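Purine nucleoside phosphorylase (Schistosoma mansoni, PDB 5CXQ) catalyses, as a purine nucleoside phosphorylase, the reversible phosphorolysis of purine nucleosides to the free base and ribose 1-phosphate, probably including inosine and guanosine. Local coordinates at residues P28-I33 with G77-V82; I139-L144 with V194-G199. All coordinates share one frame; numbering follows the deposited sequence.

Interaction 1. Residues P28-I33 with G77-V82; sequences PDIGII and GGRKIV
Strands 30-33 and 79-82 run parallel at a 44° crossing, with Ile30 facing Ile81 and Gly31 facing Val82 in the mixed beta sheet of the phosphorylase fold. The ladder alternates: Val82 N donates to Ile30 O (2.9 Å), and Val82 O accepts from Ile32 N (2.9 Å). At the start of strand 30-33, Lys80 O takes a bond from Asp29 N (3.0 Å) and a weak one from Ile30 N. On the face with Val82, Pro28 CG lies against Val82 CG1 (3.8 Å), and Met106 of helix 96-109 also touches Val82. On the other face, Ile32 CD1 meets Ile81 CD1 (3.7 Å). Ile81 CG2 packs near Ile30 CB. Ile282 of helix 260-284 touches both Ile30 and Ile32 there. Arg79 bends at chi2 (-56°) and again at chi3, which brings its guanidinium back to Asp29. Arg79 NH2 forms a salt bridge with Asp29 OD2 (3.1 Å), the two planes turned 58° apart. Ile30 CD1 sits over the centre of the guanidinium, 4.3 Å above its plane. One water accepts from Arg79 NE and Lys80 N, and it donates to Asp29 OD2 at 2.6 Å.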
# COMPACT_ATOMS: atom_id res chain seq x y z
N PRO A 28 6.81 34.08 9.93
CA PRO A 28 7.88 33.33 9.26
C PRO A 28 7.70 33.23 7.74
O PRO A 28 6.58 33.08 7.27
CB PRO A 28 7.78 31.95 9.91
CG PRO A 28 6.32 31.81 10.24
CD PRO A 28 5.84 33.20 10.59
N ASP A 29 8.81 33.30 7.01
CA ASP A 29 8.82 33.09 5.56
C ASP A 29 9.32 31.70 5.18
O ASP A 29 9.11 31.23 4.06
CB ASP A 29 9.71 34.14 4.87
CG ASP A 29 9.27 35.56 5.16
OD1 ASP A 29 8.05 35.80 5.27
OD2 ASP A 29 10.15 36.44 5.26
N ILE A 30 10.00 31.05 6.12
CA ILE A 30 10.66 29.77 5.87
C ILE A 30 10.28 28.77 6.96
O ILE A 30 10.22 29.13 8.13
CB ILE A 30 12.20 29.93 5.84
CG1 ILE A 30 12.60 30.93 4.76
CG2 ILE A 30 12.91 28.59 5.66
CD1 ILE A 30 13.89 31.64 5.03
N GLY A 31 10.00 27.53 6.57
CA GLY A 31 9.73 26.46 7.51
C GLY A 31 10.85 25.44 7.46
O GLY A 31 11.50 25.27 6.43
N ILE A 32 11.09 24.77 8.59
CA ILE A 32 12.16 23.78 8.67
C ILE A 32 11.68 22.52 9.40
O ILE A 32 11.08 22.61 10.47
CB ILE A 32 13.40 24.34 9.41
CG1 ILE A 32 13.95 25.59 8.71
CG2 ILE A 32 14.49 23.28 9.49
CD1 ILE A 32 15.11 26.22 9.43
N ILE A 33 11.96 21.36 8.82
CA ILE A 33 11.67 20.07 9.44
C ILE A 33 12.95 19.25 9.36
O ILE A 33 13.56 19.17 8.29
CB ILE A 33 10.48 19.35 8.73
CG1 ILE A 33 9.18 20.14 8.94
CG2 ILE A 33 10.31 17.93 9.25
CD1 ILE A 33 7.97 19.58 8.17
N GLY A 77 19.87 33.53 10.19
CA GLY A 77 20.51 34.14 9.04
C GLY A 77 19.81 35.38 8.52
O GLY A 77 19.79 35.64 7.31
N GLY A 78 19.22 36.15 9.42
CA GLY A 78 18.51 37.35 9.04
C GLY A 78 17.10 37.12 8.53
O GLY A 78 16.44 38.06 8.09
N ARG A 79 16.63 35.87 8.58
CA ARG A 79 15.28 35.54 8.10
C ARG A 79 14.39 34.98 9.21
O ARG A 79 14.88 34.35 10.14
CB ARG A 79 15.34 34.54 6.95
CG ARG A 79 16.09 35.03 5.72
CD ARG A 79 15.50 36.33 5.21
NE ARG A 79 14.10 36.18 4.82
CZ ARG A 79 13.71 35.71 3.64
NH1 ARG A 79 14.61 35.34 2.74
NH2 ARG A 79 12.42 35.60 3.35
N LYS A 80 13.09 35.20 9.08
CA LYS A 80 12.14 34.70 10.06
C LYS A 80 11.71 33.29 9.70
O LYS A 80 11.30 33.03 8.57
CB LYS A 80 10.92 35.62 10.15
CG LYS A 80 11.28 37.09 10.29
CD LYS A 80 10.42 37.76 11.33
CE LYS A 80 11.20 38.02 12.61
NZ LYS A 80 12.36 38.93 12.39
N ILE A 81 11.82 32.36 10.65
CA ILE A 81 11.56 30.96 10.37
C ILE A 81 10.65 30.31 11.41
O ILE A 81 10.50 30.80 12.53
CB ILE A 81 12.87 30.13 10.27
CG1 ILE A 81 13.43 29.83 11.66
CG2 ILE A 81 13.92 30.82 9.39
CD1 ILE A 81 13.42 28.35 11.98
N VAL A 82 10.01 29.21 11.01
CA VAL A 82 9.27 28.38 11.95
C VAL A 82 9.75 26.93 11.79
O VAL A 82 9.86 26.41 10.68
CB VAL A 82 7.73 28.49 11.73
CG1 VAL A 82 7.36 28.16 10.29
CG2 VAL A 82 6.97 27.58 12.70
O HOH W 1 12.18 36.83 6.88

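Interaction 2. Residues I139-L144 with V194-G199; sequences INFPGL and VYAFNG
Ile139 O has one good hydrogen bond and two lesser contacts. Phe197 N donates to Ile139 O at 2.9 Å, almost straight (173°). Ala196 CA adds a CA-H...O contact to Ile139 O at 3.5 Å, and Phe141 N a weak bond from within its own segment. Ile139 N in turn donates to Tyr195 O (2.9 Å). These bonds make Ile139 and Ala196 a parallel bridge between strands 132-140 and 190-197, where the first strand gives way to helix 141-144.

Asn140 is the N-cap of that helix. Asn140 OD1 accepts from Gly143 N (3.0 Å), which sits 71° out of the amide's carbonyl plane. Asn140 and Phe197 both hold CG anti to the backbone N, and their side chains lie side by side, pointing the same way. Asn140 OD1 thereby reaches the edge of the Phe197 ring, 3.4 Å from Phe197 CD2. Pro142 takes one face of the Phe197 ring: Pro142 CG stands 3.9 Å from the centroid, 29° off the normal, a CH-pi contact. The Phe141 ring lies on the face with the side chains of Ile139 and Ala196. It turns its edge to Phe197 O, with Phe141 CD2 3.5 Å from Phe197 O, and Phe141 CE2 touches Ala196 CB (4.1 Å). Ile139 CG2 rests over one face of this ring.

Two further copies of the protein close around the site. Asn140 N donates to Glu208 OE2 of the second subunit, and Leu144 of the third subunit packs on Phe141 and Pro142.

Phe197 O is buried with no hydrogen-bond partner in the model. Phe141 and Pro142 meet it with C-H groups alone, and proline has no N-H to give, so apolar and CH-pi packing carries this end of the contact beside the trimer interface.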
# COMPACT_ATOMS: atom_id res chain seq x y z
N ILE A 139 9.86 7.98 -5.69
CA ILE A 139 8.96 6.85 -5.93
C ILE A 139 8.19 6.62 -4.63
O ILE A 139 8.76 6.20 -3.62
CB ILE A 139 9.70 5.56 -6.31
CG1 ILE A 139 10.59 5.77 -7.53
CG2 ILE A 139 8.70 4.42 -6.55
CD1 ILE A 139 9.84 5.79 -8.79
N ASN A 140 6.89 6.90 -4.67
CA ASN A 140 6.03 6.93 -3.49
C ASN A 140 5.23 5.64 -3.37
O ASN A 140 4.10 5.56 -3.86
CB ASN A 140 5.13 8.18 -3.59
CG ASN A 140 4.18 8.38 -2.42
OD1 ASN A 140 4.27 7.71 -1.39
ND2 ASN A 140 3.27 9.35 -2.57
N PHE A 141 5.80 4.61 -2.75
CA PHE A 141 5.07 3.34 -2.67
C PHE A 141 3.75 3.44 -1.89
O PHE A 141 2.74 2.88 -2.35
CB PHE A 141 5.98 2.24 -2.11
CG PHE A 141 7.04 1.80 -3.09
CD1 PHE A 141 6.72 0.96 -4.15
CD2 PHE A 141 8.34 2.27 -2.98
CE1 PHE A 141 7.70 0.57 -5.06
CE2 PHE A 141 9.32 1.89 -3.88
CZ PHE A 141 9.00 1.03 -4.93
N PRO A 142 3.72 4.18 -0.77
CA PRO A 142 2.40 4.35 -0.14
C PRO A 142 1.38 5.03 -1.07
O PRO A 142 0.21 4.64 -1.09
CB PRO A 142 2.71 5.20 1.09
CG PRO A 142 4.12 4.79 1.46
CD PRO A 142 4.80 4.67 0.10
N GLY A 143 1.81 6.04 -1.83
CA GLY A 143 0.90 6.73 -2.73
C GLY A 143 0.35 5.83 -3.82
O GLY A 143 -0.86 5.83 -4.09
N LEU A 144 1.22 5.03 -4.44
CA LEU A 144 0.75 4.09 -5.44
C LEU A 144 -0.24 3.11 -4.81
O LEU A 144 -1.18 2.67 -5.46
CB LEU A 144 1.92 3.32 -6.06
CG LEU A 144 2.83 4.16 -6.95
CD1 LEU A 144 4.07 3.36 -7.28
CD2 LEU A 144 2.11 4.59 -8.24
N VAL A 194 17.03 10.14 -6.78
CA VAL A 194 15.62 9.77 -6.63
C VAL A 194 15.41 9.01 -5.31
O VAL A 194 16.14 8.05 -5.02
CB VAL A 194 15.16 8.89 -7.81
CG1 VAL A 194 13.70 8.45 -7.64
CG2 VAL A 194 15.37 9.62 -9.13
N TYR A 195 14.42 9.45 -4.53
CA TYR A 195 14.13 8.92 -3.19
C TYR A 195 12.95 7.96 -3.20
O TYR A 195 11.85 8.34 -3.60
CB TYR A 195 13.85 10.09 -2.25
CG TYR A 195 13.50 9.78 -0.82
CD1 TYR A 195 12.18 9.47 -0.43
CD2 TYR A 195 14.46 9.86 0.18
CE1 TYR A 195 11.86 9.23 0.89
CE2 TYR A 195 14.14 9.62 1.50
CZ TYR A 195 12.85 9.30 1.85
OH TYR A 195 12.58 9.08 3.18
N ALA A 196 13.16 6.72 -2.75
CA ALA A 196 12.05 5.79 -2.56
C ALA A 196 11.51 5.89 -1.15
O ALA A 196 12.25 5.79 -0.18
CB ALA A 196 12.48 4.37 -2.85
N PHE A 197 10.20 6.06 -1.05
CA PHE A 197 9.52 6.11 0.24
C PHE A 197 9.05 4.71 0.62
O PHE A 197 8.12 4.16 0.01
CB PHE A 197 8.36 7.09 0.16
CG PHE A 197 7.55 7.25 1.44
CD1 PHE A 197 8.07 6.97 2.70
CD2 PHE A 197 6.23 7.69 1.35
CE1 PHE A 197 7.29 7.14 3.86
CE2 PHE A 197 5.44 7.87 2.48
CZ PHE A 197 5.96 7.59 3.75
N ASN A 198 9.75 4.13 1.60
CA ASN A 198 9.36 2.92 2.33
C ASN A 198 8.57 3.33 3.56
O ASN A 198 9.13 3.98 4.44
CB ASN A 198 10.63 2.13 2.74
CG ASN A 198 10.36 1.06 3.80
OD1 ASN A 198 9.28 0.47 3.85
ND2 ASN A 198 11.37 0.80 4.65
N GLY A 199 7.29 2.98 3.62
CA GLY A 199 6.48 3.35 4.76
C GLY A 199 7.09 3.06 6.13
O GLY A 199 6.91 3.87 7.06

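Interactions 1 and 2 belong to one mixed sheet but lie on opposite sides of the chain's centre, each about 14 Å from it. Their centres are 28 Å apart, and their nearest atoms about 11 Å, so they do not touch. Strands 113-122 and 237-247 connect them: the first pairs with 30-33, the second with 132-140, and the two pair with each other. Interaction 1 meets no other chain, whereas interaction 2 meets both other subunits. Active sites of trimeric phosphorylases of this family lie close to subunit interfaces, so 139-144 with 194-199 is probably the contact nearer to that region. The structure is the apo form.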